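Local coordinates for protein tyrocidine synthetase 3 (Brevibacillus brevis, PDB 2JGP) that takes part in assembling the antibiotic tyrocidine, as a carrier-condensation bidomain that probably presents phosphopantetheine-bound intermediates and forms peptide bonds between them, at residues Tyr55-Pro60 with Ala75-Thr80; Thr152-Val157 with His222-Gly227; Tyr337-Ala342 with Gly515-Leu520; Ile478-Ser483 with Glu493-His498; Glu316-Leu321 with Thr501-Ile506. All coordinates share one frame; numbering follows the deposited sequence.

Contact 1: Tyr55-Pro60 with Ala75-Thr80; sequences YQVDIP and AFIEET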
# COMPACT_ATOMS: atom_id res chain seq x y z
N TYR A 55 7.28 19.91 9.66
CA TYR A 55 6.32 19.69 8.56
C TYR A 55 5.97 20.93 7.72
O TYR A 55 5.18 20.81 6.79
CB TYR A 55 5.04 19.06 9.12
CG TYR A 55 5.31 17.78 9.85
CD1 TYR A 55 5.20 17.70 11.24
CD2 TYR A 55 5.72 16.64 9.16
CE1 TYR A 55 5.48 16.51 11.91
CE2 TYR A 55 6.00 15.45 9.82
CZ TYR A 55 5.88 15.39 11.19
OH TYR A 55 6.17 14.21 11.84
N GLN A 56 6.55 22.09 8.03
CA GLN A 56 6.21 23.34 7.33
C GLN A 56 4.70 23.57 7.26
O GLN A 56 4.17 23.97 6.22
CB GLN A 56 6.80 23.36 5.92
CG GLN A 56 8.20 23.92 5.83
CD GLN A 56 8.63 24.10 4.40
OE1 GLN A 56 8.48 23.20 3.58
NE2 GLN A 56 9.18 25.27 4.08
N VAL A 57 4.01 23.29 8.36
CA VAL A 57 2.59 23.56 8.47
C VAL A 57 2.44 24.61 9.56
O VAL A 57 2.92 24.43 10.67
CB VAL A 57 1.78 22.30 8.80
CG1 VAL A 57 0.32 22.65 9.03
CG2 VAL A 57 1.92 21.29 7.66
N ASP A 58 1.79 25.72 9.21
CA ASP A 58 1.65 26.85 10.11
C ASP A 58 0.26 26.84 10.72
O ASP A 58 -0.73 27.14 10.06
CB ASP A 58 1.91 28.15 9.34
CG ASP A 58 3.32 28.21 8.75
OD1 ASP A 58 4.28 27.85 9.46
OD2 ASP A 58 3.46 28.62 7.58
N ILE A 59 0.19 26.45 11.99
CA ILE A 59 -1.06 26.35 12.72
C ILE A 59 -1.20 27.62 13.57
O ILE A 59 -0.37 27.85 14.44
CB ILE A 59 -1.07 25.13 13.66
CG1 ILE A 59 -0.90 23.83 12.87
CG2 ILE A 59 -2.37 25.08 14.46
CD1 ILE A 59 -0.62 22.63 13.77
N PRO A 60 -2.23 28.44 13.30
CA PRO A 60 -2.40 29.63 14.13
C PRO A 60 -2.64 29.23 15.58
O PRO A 60 -3.28 28.22 15.83
CB PRO A 60 -3.64 30.30 13.54
CG PRO A 60 -3.81 29.72 12.18
CD PRO A 60 -3.29 28.33 12.28
N ALA A 75 -7.96 17.26 11.75
CA ALA A 75 -9.02 17.59 10.79
C ALA A 75 -8.82 18.98 10.19
O ALA A 75 -8.97 19.18 8.98
CB ALA A 75 -10.40 17.48 11.44
N PHE A 76 -8.48 19.95 11.03
CA PHE A 76 -8.20 21.31 10.56
C PHE A 76 -7.07 21.31 9.52
O PHE A 76 -7.19 21.93 8.46
CB PHE A 76 -7.83 22.23 11.73
CG PHE A 76 -7.25 23.55 11.29
CD1 PHE A 76 -8.08 24.61 10.98
CD2 PHE A 76 -5.87 23.72 11.18
CE1 PHE A 76 -7.55 25.82 10.58
CE2 PHE A 76 -5.34 24.93 10.78
CZ PHE A 76 -6.18 25.99 10.48
N ILE A 77 -5.98 20.60 9.82
CA ILE A 77 -4.83 20.54 8.89
C ILE A 77 -5.24 19.89 7.57
O ILE A 77 -4.84 20.34 6.50
CB ILE A 77 -3.64 19.76 9.48
CG1 ILE A 77 -3.09 20.46 10.72
CG2 ILE A 77 -2.51 19.64 8.43
CD1 ILE A 77 -2.01 19.65 11.42
N GLU A 78 -6.04 18.82 7.66
CA GLU A 78 -6.54 18.13 6.46
C GLU A 78 -7.39 19.01 5.56
O GLU A 78 -7.41 18.83 4.34
CB GLU A 78 -7.38 16.91 6.87
CG GLU A 78 -6.57 15.76 7.39
CD GLU A 78 -7.41 14.74 8.16
OE1 GLU A 78 -8.61 14.98 8.39
OE2 GLU A 78 -6.84 13.70 8.55
N GLU A 79 -8.11 19.95 6.16
CA GLU A 79 -9.08 20.77 5.44
C GLU A 79 -8.52 22.14 5.05
O GLU A 79 -9.24 22.94 4.43
CB GLU A 79 -10.35 20.92 6.29
CG GLU A 79 -11.09 19.59 6.46
CD GLU A 79 -12.06 19.58 7.62
OE1 GLU A 79 -12.30 18.47 8.16
OE2 GLU A 79 -12.59 20.65 7.99
N THR A 80 -7.26 22.40 5.38
CA THR A 80 -6.66 23.73 5.21
C THR A 80 -5.49 23.70 4.23
O THR A 80 -4.50 23.00 4.46
CB THR A 80 -6.19 24.29 6.57
OG1 THR A 80 -7.31 24.38 7.46
CG2 THR A 80 -5.57 25.68 6.41
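Ile59 and Ile77 meet through their delta methyls, CD1 to CD1 at 4.0 Å, the two chains crossing at about a right angle. Beside them the other branch of Ile77, CG2, packs against CG1 of Val57 at 4.2 Å. Both arms of one isoleucine are therefore engaged. Its CG1 stands anti to the carbonyl carbon (chi1 -63°) and the chain runs on extended, while CG2 leans the other way, so the helix 70-79 touches the loop at two places through one residue. This is the tight part of the contact: Val57, Ile59 and Ile77 are all buried, with Trp11 and Leu15 of helix 10-23 and Leu48 and Met51 of helix 41-55 closing in around them. Toward the Pro60 end the packing thins. Ring carbon CD of Pro60 approaches CZ of Phe76 at 4.1 Å, obliquely, and both residues are partly exposed. A hydroxyl sits over one face of the Phe76 ring: Thr80 OG1 lies above its centre while bonding back to Phe76 O at 2.6 Å, tilted 35° from the carbonyl plane. Asp58, between the two packing residues of the loop, turns its CB to the outside, where OD1 has a weak bond to His52. Pro60 then serves as the N-cap of helix 61-66. The loop thus joins helix 41-55 to that short helix while it is pressed against the last one, 70-79, as expected for the small four-helix bundle of a peptidyl carrier domain.

Contact 2: Thr152-Val157 with His222-Gly227; sequences TSFAVV and HSISDG. With SO4 (sulfate ion), chain B.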
# COMPACT_ATOMS: atom_id res chain seq x y z
N THR A 152 -4.35 9.12 -20.27
CA THR A 152 -2.99 9.61 -20.12
C THR A 152 -2.03 8.77 -20.95
O THR A 152 -2.06 7.55 -20.89
CB THR A 152 -2.53 9.55 -18.66
OG1 THR A 152 -3.37 10.39 -17.86
CG2 THR A 152 -1.08 10.00 -18.52
N SER A 153 -1.19 9.44 -21.73
CA SER A 153 -0.06 8.81 -22.41
C SER A 153 1.20 9.46 -21.87
O SER A 153 1.13 10.45 -21.14
CB SER A 153 -0.16 9.01 -23.92
OG SER A 153 0.00 10.37 -24.29
N PHE A 154 2.35 8.92 -22.25
CA PHE A 154 3.62 9.48 -21.78
C PHE A 154 4.48 9.88 -22.95
O PHE A 154 4.45 9.24 -24.00
CB PHE A 154 4.36 8.47 -20.90
CG PHE A 154 3.61 8.05 -19.68
CD1 PHE A 154 3.82 8.69 -18.46
CD2 PHE A 154 2.67 7.04 -19.74
CE1 PHE A 154 3.12 8.30 -17.33
CE2 PHE A 154 1.98 6.64 -18.61
CZ PHE A 154 2.19 7.28 -17.41
N ALA A 155 5.24 10.95 -22.75
CA ALA A 155 6.23 11.41 -23.72
C ALA A 155 7.45 11.85 -22.95
O ALA A 155 7.40 11.96 -21.72
CB ALA A 155 5.66 12.55 -24.55
N VAL A 156 8.56 12.08 -23.65
CA VAL A 156 9.75 12.65 -23.04
C VAL A 156 9.84 14.11 -23.46
O VAL A 156 9.91 14.42 -24.65
CB VAL A 156 11.04 11.89 -23.42
CG1 VAL A 156 12.29 12.62 -22.92
CG2 VAL A 156 10.99 10.49 -22.85
N VAL A 157 9.82 15.00 -22.48
CA VAL A 157 9.89 16.44 -22.74
C VAL A 157 10.97 17.01 -21.83
O VAL A 157 10.96 16.77 -20.63
CB VAL A 157 8.54 17.12 -22.46
CG1 VAL A 157 8.68 18.64 -22.48
CG2 VAL A 157 7.49 16.65 -23.47
N HIS A 222 0.50 -0.50 -15.25
CA HIS A 222 0.62 -0.13 -13.83
C HIS A 222 1.01 1.34 -13.61
O HIS A 222 0.89 1.84 -12.49
CB HIS A 222 1.62 -1.05 -13.11
CG HIS A 222 1.26 -1.32 -11.68
ND1 HIS A 222 0.85 -0.33 -10.82
CD2 HIS A 222 1.23 -2.48 -10.97
CE1 HIS A 222 0.60 -0.86 -9.63
NE2 HIS A 222 0.81 -2.16 -9.70
N SER A 223 1.48 2.02 -14.66
CA SER A 223 1.82 3.45 -14.58
C SER A 223 0.60 4.36 -14.37
O SER A 223 0.75 5.52 -13.97
CB SER A 223 2.57 3.89 -15.84
OG SER A 223 1.76 3.72 -17.00
N ILE A 224 -0.59 3.85 -14.66
CA ILE A 224 -1.83 4.64 -14.52
C ILE A 224 -2.87 4.00 -13.59
O ILE A 224 -4.04 4.39 -13.56
CB ILE A 224 -2.44 5.00 -15.92
CG1 ILE A 224 -2.67 3.77 -16.80
CG2 ILE A 224 -1.51 5.95 -16.65
CD1 ILE A 224 -3.79 2.88 -16.35
N SER A 225 -2.43 3.02 -12.80
CA SER A 225 -3.34 2.29 -11.93
C SER A 225 -2.60 1.64 -10.76
O SER A 225 -1.38 1.74 -10.65
CB SER A 225 -4.11 1.25 -12.73
OG SER A 225 -5.19 0.72 -12.00
N ASP A 226 -3.37 1.03 -9.86
CA ASP A 226 -2.85 0.16 -8.81
C ASP A 226 -3.98 -0.71 -8.26
O ASP A 226 -5.12 -0.64 -8.75
CB ASP A 226 -2.08 0.94 -7.71
CG ASP A 226 -2.95 1.91 -6.93
OD1 ASP A 226 -4.20 1.86 -7.06
OD2 ASP A 226 -2.37 2.71 -6.16
N GLY A 227 -3.67 -1.53 -7.26
CA GLY A 227 -4.63 -2.47 -6.69
C GLY A 227 -5.92 -1.81 -6.28
O GLY A 227 -7.01 -2.26 -6.66
S SO4 B . -0.75 -3.13 -6.36
O1 SO4 B . -0.81 -1.94 -7.19
O2 SO4 B . 0.64 -3.40 -5.98
O3 SO4 B . -1.54 -2.91 -5.16
O4 SO4 B . -1.28 -4.27 -7.11
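Phe154, Ile224 and Ser223 make up most of this contact, in which strand 152-157 backs the loop carrying the condensation-domain signature HHxxxDG, here His221 to Gly227. The far end of the Phe154 ring does the touching. Its CE2 lies 3.3 Å from Ser223 OG, and CZ is 4.0 Å from Ile224 CG2, both approaching the ring obliquely. CG of Phe154 is anti to the carbonyl carbon (chi1 -60°), which sends the ring off the strand toward the loop. Ile224 offers only its CG2 branch here; the CG1 arm leads away, and the same CG2 also meets Thr152 CB at 4.2 Å. Although Ser223 OG borders the aromatic carbons, it is not without a polar partner, being hydrogen-bonded to His221 ND1. Gln103 and Tyr107 of helix 101-113 flank the phenylalanine as well.

Farther along, the loop leaves the strand and runs to the start of helix 227-241. Asp226 caps that helix; its OD1 forms a salt bridge with Arg359, and OD2 accepts bonds from the backbone N atoms of Phe371 and Val372, which should fix the carboxylate firmly. A sulfate, probably from the crystallisation liquor, occupies the helix start. Its O1 lies 3.0 Å from His222 NE2, near the plane of the imidazole, and takes a hydrogen bond from Gly227 N at 2.9 Å with an angle of 146°.

Contact 3: Tyr337-Ala342 with Gly515-Leu520; sequences YNVLLA and GEIDML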
# COMPACT_ATOMS: atom_id res chain seq x y z
N TYR A 337 5.51 -11.30 13.09
CA TYR A 337 6.24 -11.67 11.89
C TYR A 337 7.73 -11.40 12.07
O TYR A 337 8.56 -12.25 11.72
CB TYR A 337 5.67 -10.95 10.67
CG TYR A 337 6.31 -11.35 9.36
CD1 TYR A 337 6.29 -12.68 8.94
CD2 TYR A 337 6.92 -10.41 8.54
CE1 TYR A 337 6.88 -13.06 7.74
CE2 TYR A 337 7.51 -10.79 7.34
CZ TYR A 337 7.49 -12.11 6.95
OH TYR A 337 8.08 -12.49 5.76
N ASN A 338 8.08 -10.26 12.65
CA ASN A 338 9.48 -9.96 12.96
C ASN A 338 10.16 -10.98 13.88
O ASN A 338 11.33 -11.33 13.68
CB ASN A 338 9.63 -8.56 13.56
CG ASN A 338 9.75 -7.49 12.51
OD1 ASN A 338 10.86 -7.04 12.20
ND2 ASN A 338 8.62 -7.08 11.96
N VAL A 339 9.44 -11.47 14.90
CA VAL A 339 10.02 -12.50 15.78
C VAL A 339 10.16 -13.85 15.05
O VAL A 339 11.13 -14.57 15.26
CB VAL A 339 9.29 -12.64 17.16
CG1 VAL A 339 7.91 -12.02 17.17
CG2 VAL A 339 9.26 -14.10 17.65
N LEU A 340 9.21 -14.15 14.16
CA LEU A 340 9.29 -15.34 13.30
C LEU A 340 10.57 -15.32 12.47
O LEU A 340 11.35 -16.28 12.48
CB LEU A 340 8.08 -15.40 12.36
CG LEU A 340 7.59 -16.73 11.77
CD1 LEU A 340 7.19 -16.55 10.32
CD2 LEU A 340 8.56 -17.88 11.91
N LEU A 341 10.80 -14.21 11.77
CA LEU A 341 11.99 -14.04 10.94
C LEU A 341 13.26 -14.06 11.78
O LEU A 341 14.27 -14.64 11.38
CB LEU A 341 11.92 -12.74 10.14
CG LEU A 341 10.80 -12.61 9.09
CD1 LEU A 341 10.83 -11.22 8.47
CD2 LEU A 341 10.93 -13.68 8.01
N ALA A 342 13.22 -13.40 12.95
CA ALA A 342 14.36 -13.36 13.86
C ALA A 342 14.80 -14.76 14.29
O ALA A 342 16.00 -15.04 14.38
CB ALA A 342 14.02 -12.52 15.09
N GLY A 515 13.34 -14.52 23.38
CA GLY A 515 14.15 -15.73 23.45
C GLY A 515 13.45 -16.92 24.10
O GLY A 515 13.77 -18.07 23.81
N GLU A 516 12.49 -16.64 24.98
CA GLU A 516 11.74 -17.69 25.68
C GLU A 516 10.55 -18.21 24.87
O GLU A 516 9.96 -19.23 25.23
CB GLU A 516 11.25 -17.19 27.05
CG GLU A 516 12.20 -17.50 28.20
CD GLU A 516 13.54 -16.81 28.07
OE1 GLU A 516 13.58 -15.56 28.21
OE2 GLU A 516 14.56 -17.51 27.85
N ILE A 517 10.20 -17.53 23.78
CA ILE A 517 9.12 -18.00 22.91
C ILE A 517 9.53 -19.32 22.27
O ILE A 517 10.42 -19.36 21.41
CB ILE A 517 8.75 -16.95 21.83
CG1 ILE A 517 8.21 -15.67 22.46
CG2 ILE A 517 7.71 -17.52 20.88
CD1 ILE A 517 7.87 -14.58 21.46
N ASP A 518 8.90 -20.41 22.70
CA ASP A 518 9.21 -21.74 22.19
C ASP A 518 8.45 -21.97 20.88
O ASP A 518 7.31 -22.43 20.87
CB ASP A 518 8.86 -22.81 23.22
CG ASP A 518 9.28 -24.21 22.78
OD1 ASP A 518 10.09 -24.35 21.84
OD2 ASP A 518 8.79 -25.19 23.40
N MET A 519 9.11 -21.62 19.78
CA MET A 519 8.56 -21.82 18.44
C MET A 519 8.65 -23.29 18.03
O MET A 519 7.80 -23.77 17.27
CB MET A 519 9.34 -20.95 17.46
CG MET A 519 8.84 -20.94 16.03
SD MET A 519 10.00 -20.08 14.95
CE MET A 519 11.34 -21.26 14.87
N LEU A 520 9.65 -23.99 18.57
CA LEU A 520 10.10 -25.33 18.15
C LEU A 520 11.17 -25.22 17.07
O LEU A 520 12.25 -25.80 17.19
CB LEU A 520 8.97 -26.26 17.68
CG LEU A 520 8.17 -26.98 18.77
CD1 LEU A 520 7.45 -26.00 19.68
CD2 LEU A 520 7.20 -27.96 18.13
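Met519 and Leu340 meet at the far end of the chain, where the C-terminal tail of the condensation domain packs beside helix 329-345 of the second of the two acetyltransferase-like lobes. The methionine can be followed atom by atom. CB points toward the helix but stays 6.4 Å from Leu340 CD2. CG, anti to the backbone N (chi1 -175°), carries the chain inward to 5.1 Å from that same Leu340 CD2. With chi2 also extended, SD arrives in contact at 4.0 Å from Leu340 CD2, the two side chains crossing at about a right angle. At chi3 the chain bends, and CE swings back off, 5.3 Å from Leu340 CD2. Sulfur rather than the terminal methyl is thus the touching atom on this side. Leu340 starts in the other direction: its CB points away from the tail, and only the CD2 branch turns back to reach the sulfur. Met519 is also flanked by His498, Thr501 and Ile502 of helix 489-508, so its side chain lies between helices 329-345 and 489-508.

Two residues earlier in the tail, Ile517 takes up the other half of the contact. Met519 N makes a weak bond to Ile517 O, and the same oxygen is hydrogen-bonded to Lys343 NZ on the helix, a polar tie next to apolar packing. Phe387 lies against Val339. With CG1 anti to the carbonyl carbon and chi2 extended, Ile517 meets Val339 tip to tip, CD1 to CG2 at 4.1 Å.

Contact 4: Ile478-Ser483 with Glu493-His498; sequences IGVEYS and ERFSRH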
# COMPACT_ATOMS: atom_id res chain seq x y z
N ILE A 478 -3.46 -16.99 6.92
CA ILE A 478 -2.06 -16.63 6.72
C ILE A 478 -1.60 -17.20 5.38
O ILE A 478 -1.63 -18.41 5.18
CB ILE A 478 -1.19 -17.21 7.87
CG1 ILE A 478 -1.55 -16.52 9.19
CG2 ILE A 478 0.30 -17.02 7.60
CD1 ILE A 478 -1.25 -15.03 9.20
N GLY A 479 -1.20 -16.31 4.47
CA GLY A 479 -0.71 -16.71 3.15
C GLY A 479 0.76 -16.38 3.00
O GLY A 479 1.22 -15.33 3.45
N VAL A 480 1.50 -17.30 2.37
CA VAL A 480 2.91 -17.07 2.06
C VAL A 480 3.15 -17.38 0.59
O VAL A 480 2.91 -18.49 0.13
CB VAL A 480 3.85 -17.92 2.94
CG1 VAL A 480 5.32 -17.68 2.57
CG2 VAL A 480 3.62 -17.59 4.41
N GLU A 481 3.56 -16.35 -0.15
CA GLU A 481 4.01 -16.48 -1.53
C GLU A 481 5.52 -16.48 -1.46
O GLU A 481 6.11 -15.55 -0.92
CB GLU A 481 3.51 -15.29 -2.35
CG GLU A 481 4.08 -15.20 -3.75
CD GLU A 481 3.79 -13.85 -4.37
OE1 GLU A 481 2.67 -13.67 -4.90
OE2 GLU A 481 4.68 -12.97 -4.33
N TYR A 482 6.15 -17.52 -2.00
CA TYR A 482 7.59 -17.71 -1.80
C TYR A 482 8.30 -18.09 -3.09
O TYR A 482 7.68 -18.63 -4.01
CB TYR A 482 7.83 -18.78 -0.74
CG TYR A 482 7.27 -20.14 -1.08
CD1 TYR A 482 8.04 -21.09 -1.74
CD2 TYR A 482 5.97 -20.48 -0.73
CE1 TYR A 482 7.52 -22.34 -2.06
CE2 TYR A 482 5.44 -21.73 -1.05
CZ TYR A 482 6.22 -22.65 -1.70
OH TYR A 482 5.71 -23.88 -2.01
N SER A 483 9.60 -17.82 -3.12
CA SER A 483 10.45 -18.17 -4.24
C SER A 483 10.64 -19.68 -4.33
O SER A 483 11.13 -20.30 -3.39
CB SER A 483 11.83 -17.52 -4.08
OG SER A 483 11.71 -16.11 -4.02
N GLU A 493 5.03 -24.39 4.71
CA GLU A 493 3.91 -24.81 5.56
C GLU A 493 4.33 -24.85 7.03
O GLU A 493 3.56 -24.46 7.90
CB GLU A 493 3.34 -26.16 5.10
CG GLU A 493 2.55 -26.05 3.79
CD GLU A 493 2.06 -27.39 3.26
OE1 GLU A 493 2.46 -28.45 3.80
OE2 GLU A 493 1.28 -27.38 2.28
N ARG A 494 5.56 -25.29 7.31
CA ARG A 494 6.09 -25.30 8.67
C ARG A 494 6.34 -23.88 9.19
O ARG A 494 6.08 -23.59 10.36
CB ARG A 494 7.38 -26.13 8.74
CG ARG A 494 7.95 -26.27 10.15
CD ARG A 494 9.21 -27.14 10.17
NE ARG A 494 8.93 -28.52 9.76
CZ ARG A 494 9.26 -29.07 8.59
NH1 ARG A 494 9.91 -28.38 7.66
NH2 ARG A 494 8.93 -30.33 8.35
N PHE A 495 6.88 -23.03 8.32
CA PHE A 495 7.09 -21.60 8.57
C PHE A 495 5.79 -20.94 9.03
O PHE A 495 5.78 -20.17 9.99
CB PHE A 495 7.61 -20.95 7.28
CG PHE A 495 7.94 -19.48 7.39
CD1 PHE A 495 9.11 -19.06 8.00
CD2 PHE A 495 7.11 -18.53 6.80
CE1 PHE A 495 9.44 -17.70 8.06
CE2 PHE A 495 7.43 -17.17 6.86
CZ PHE A 495 8.60 -16.76 7.48
N SER A 496 4.70 -21.25 8.33
CA SER A 496 3.38 -20.70 8.65
C SER A 496 2.85 -21.20 10.00
O SER A 496 2.32 -20.40 10.78
CB SER A 496 2.39 -21.05 7.54
OG SER A 496 2.85 -20.59 6.28
N ARG A 497 2.97 -22.50 10.26
CA ARG A 497 2.58 -23.08 11.55
C ARG A 497 3.37 -22.43 12.69
O ARG A 497 2.82 -22.20 13.76
CB ARG A 497 2.81 -24.60 11.58
CG ARG A 497 1.93 -25.39 10.61
CD ARG A 497 1.92 -26.89 10.95
NE ARG A 497 3.23 -27.52 10.80
CZ ARG A 497 3.74 -27.97 9.65
NH1 ARG A 497 3.06 -27.86 8.51
NH2 ARG A 497 4.95 -28.53 9.64
N HIS A 498 4.65 -22.16 12.45
CA HIS A 498 5.49 -21.50 13.45
C HIS A 498 5.02 -20.07 13.73
O HIS A 498 5.10 -19.61 14.87
CB HIS A 498 6.96 -21.51 13.03
CG HIS A 498 7.62 -22.85 13.19
ND1 HIS A 498 7.06 -23.87 13.93
CD2 HIS A 498 8.79 -23.33 12.72
CE1 HIS A 498 7.86 -24.93 13.90
NE2 HIS A 498 8.92 -24.62 13.17
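Val480 reaches out from strand 476-483 to Phe495 and Ser496, the point at which helix 489-508 lies against the sheet of the C-terminal lobe, a layered alpha/beta arrangement reminiscent of chloramphenicol acetyltransferase. Strand and helix are consecutive in the chain, so the contact closes a short connection. Along the helix, Glu493 comes first and directs its CB away from the strand. Arg494 follows, paired by a salt bridge with Glu490 one turn back and touching Tyr344. Phe495 then turns inward: CG is anti to the backbone N (chi1 -177°), and CD2 at the edge of the ring lies 4.3 Å from Val480 CG2, close to the ring plane. The ring is held by more than the valine, since Tyr344 meets it edge-to-face and Leu340 and Leu341 pack on it from helix 329-345. Ser496 makes the closer approach, its OG 3.6 Å from Val480 CG2. That oxygen is also hydrogen-bonded to Met492 O in the preceding turn, so a methyl faces a hydroxyl already provided for. The valine is itself set by the sheet: its backbone bonds to Cys306, and Leu465 and Phe467 line its side chain. The next two residues leave the strand and pack on their own helix. Arg497 lays one guanidinium face over Arg494 CA, and the His498 imidazole rests with Arg494 O 3.3 Å above its plane, offset toward the rim.

Contact 5: Glu316-Leu321 with Thr501-Ile506; sequences EGLHQL and TIAASI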
# COMPACT_ATOMS: atom_id res chain seq x y z
N GLU A 316 -9.46 -13.91 17.48
CA GLU A 316 -10.08 -13.08 18.50
C GLU A 316 -9.07 -12.64 19.56
O GLU A 316 -9.08 -11.49 20.00
CB GLU A 316 -11.24 -13.83 19.16
CG GLU A 316 -12.11 -12.95 20.02
CD GLU A 316 -13.23 -13.72 20.69
OE1 GLU A 316 -14.40 -13.31 20.54
OE2 GLU A 316 -12.94 -14.74 21.36
N GLY A 317 -8.20 -13.56 19.97
CA GLY A 317 -7.16 -13.24 20.95
C GLY A 317 -6.20 -12.18 20.46
O GLY A 317 -5.79 -11.30 21.22
N LEU A 318 -5.83 -12.26 19.18
CA LEU A 318 -4.94 -11.27 18.57
C LEU A 318 -5.60 -9.89 18.55
O LEU A 318 -4.96 -8.89 18.87
CB LEU A 318 -4.53 -11.71 17.16
CG LEU A 318 -3.62 -12.94 17.13
CD1 LEU A 318 -3.49 -13.51 15.71
CD2 LEU A 318 -2.25 -12.59 17.68
N HIS A 319 -6.88 -9.85 18.19
CA HIS A 319 -7.66 -8.60 18.25
C HIS A 319 -7.65 -8.01 19.66
O HIS A 319 -7.42 -6.81 19.84
CB HIS A 319 -9.10 -8.81 17.79
CG HIS A 319 -9.28 -8.73 16.30
ND1 HIS A 319 -9.20 -7.55 15.61
CD2 HIS A 319 -9.52 -9.70 15.38
CE1 HIS A 319 -9.40 -7.78 14.32
NE2 HIS A 319 -9.58 -9.08 14.16
N GLN A 320 -7.89 -8.85 20.67
CA GLN A 320 -7.92 -8.38 22.05
C GLN A 320 -6.53 -7.95 22.53
O GLN A 320 -6.41 -7.00 23.30
CB GLN A 320 -8.50 -9.46 22.98
CG GLN A 320 -9.97 -9.78 22.71
CD GLN A 320 -10.94 -8.75 23.30
OE1 GLN A 320 -10.55 -7.64 23.68
NE2 GLN A 320 -12.21 -9.12 23.37
N LEU A 321 -5.48 -8.63 22.06
CA LEU A 321 -4.10 -8.23 22.40
C LEU A 321 -3.80 -6.83 21.86
O LEU A 321 -3.19 -6.00 22.55
CB LEU A 321 -3.08 -9.23 21.85
CG LEU A 321 -1.61 -8.85 22.09
CD1 LEU A 321 -1.31 -8.71 23.57
CD2 LEU A 321 -0.68 -9.85 21.43
N THR A 501 2.15 -20.58 16.09
CA THR A 501 2.63 -20.93 17.43
C THR A 501 3.13 -19.67 18.15
O THR A 501 2.81 -19.46 19.32
CB THR A 501 3.72 -22.04 17.40
OG1 THR A 501 4.85 -21.59 16.64
CG2 THR A 501 3.18 -23.31 16.76
N ILE A 502 3.88 -18.83 17.46
CA ILE A 502 4.35 -17.57 18.05
C ILE A 502 3.14 -16.71 18.45
O ILE A 502 3.10 -16.17 19.56
CB ILE A 502 5.28 -16.80 17.09
CG1 ILE A 502 6.63 -17.52 16.96
CG2 ILE A 502 5.50 -15.37 17.59
CD1 ILE A 502 7.45 -17.07 15.76
N ALA A 503 2.17 -16.62 17.55
CA ALA A 503 0.96 -15.84 17.78
C ALA A 503 0.20 -16.32 19.01
O ALA A 503 -0.24 -15.51 19.83
CB ALA A 503 0.06 -15.88 16.54
N ALA A 504 0.05 -17.63 19.14
CA ALA A 504 -0.65 -18.22 20.29
C ALA A 504 0.06 -17.90 21.60
O ALA A 504 -0.58 -17.54 22.59
CB ALA A 504 -0.78 -19.74 20.10
N SER A 505 1.38 -18.01 21.59
CA SER A 505 2.21 -17.78 22.77
C SER A 505 2.15 -16.33 23.27
O SER A 505 2.06 -16.09 24.48
CB SER A 505 3.66 -18.14 22.47
OG SER A 505 3.76 -19.47 21.99
N ILE A 506 2.21 -15.38 22.35
CA ILE A 506 2.17 -13.96 22.72
C ILE A 506 0.77 -13.52 23.17
O ILE A 506 0.65 -12.62 24.00
CB ILE A 506 2.74 -13.03 21.60
CG1 ILE A 506 1.89 -13.08 20.32
CG2 ILE A 506 4.17 -13.41 21.28
CD1 ILE A 506 0.53 -12.43 20.45
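Leu318 touches two residues of the opposing helix through a single methyl. Its CD2 lies 3.9 Å from Ile506 CD1, the side chains crossing at about a right angle, and 4.2 Å from Ala503 CB. Leu321, whose CB is directed toward helix 489-508, also lies near Ile506, but the modelled separation of their methyls is too short to be trusted, so only their proximity is secure. As modelled, with CG1 between the backbone N and the carbonyl carbon (chi1 64°), Ile506 brings CD1 to Leu318; on the Leu321 side its placement is doubtful. Beneath these side chains, helices 312-325 and 489-508 of the condensation domain's C-terminal lobe pack with their local axes 9.9 Å apart and inclined at 53°. The backbones come nearest at Leu318 and Ala503, CA to CA 7.5 Å. Farther out, Leu329 and Leu333 of helix 329-345 back Leu318, while Phe387 touches both Leu321 and Ile506. On the remote side of the second helix, Ser505 OG bonds to Thr501 O at 2.8 Å, and Ser505 N reaches that carbonyl from the opposite face of its plane.

Contacts 3, 4 and 5 form one neighbourhood in the C-terminal part of the condensation domain. The centres of contacts 3 and 5 lie about 13 Å apart, those of contacts 3 and 4 about 14 Å, and those of contacts 4 and 5 about 17 Å. Helix 489-508 serves both 4 and 5; contact 3 touches each, as where Ile502 CD1 packs 4.0 Å from Val339 CG2. Contact 2, with the signature loop and sulfate, stands apart, its centre about 34 Å from that of contact 4 and 42 Å from those of 3 and 5. Contact 1 belongs to the carrier domain; its nearest atoms are about 19 Å from contact 2. The sodium site, Gln396 and Asp400, is on helix 387-403, whose Phe387 borders contacts 3 and 5.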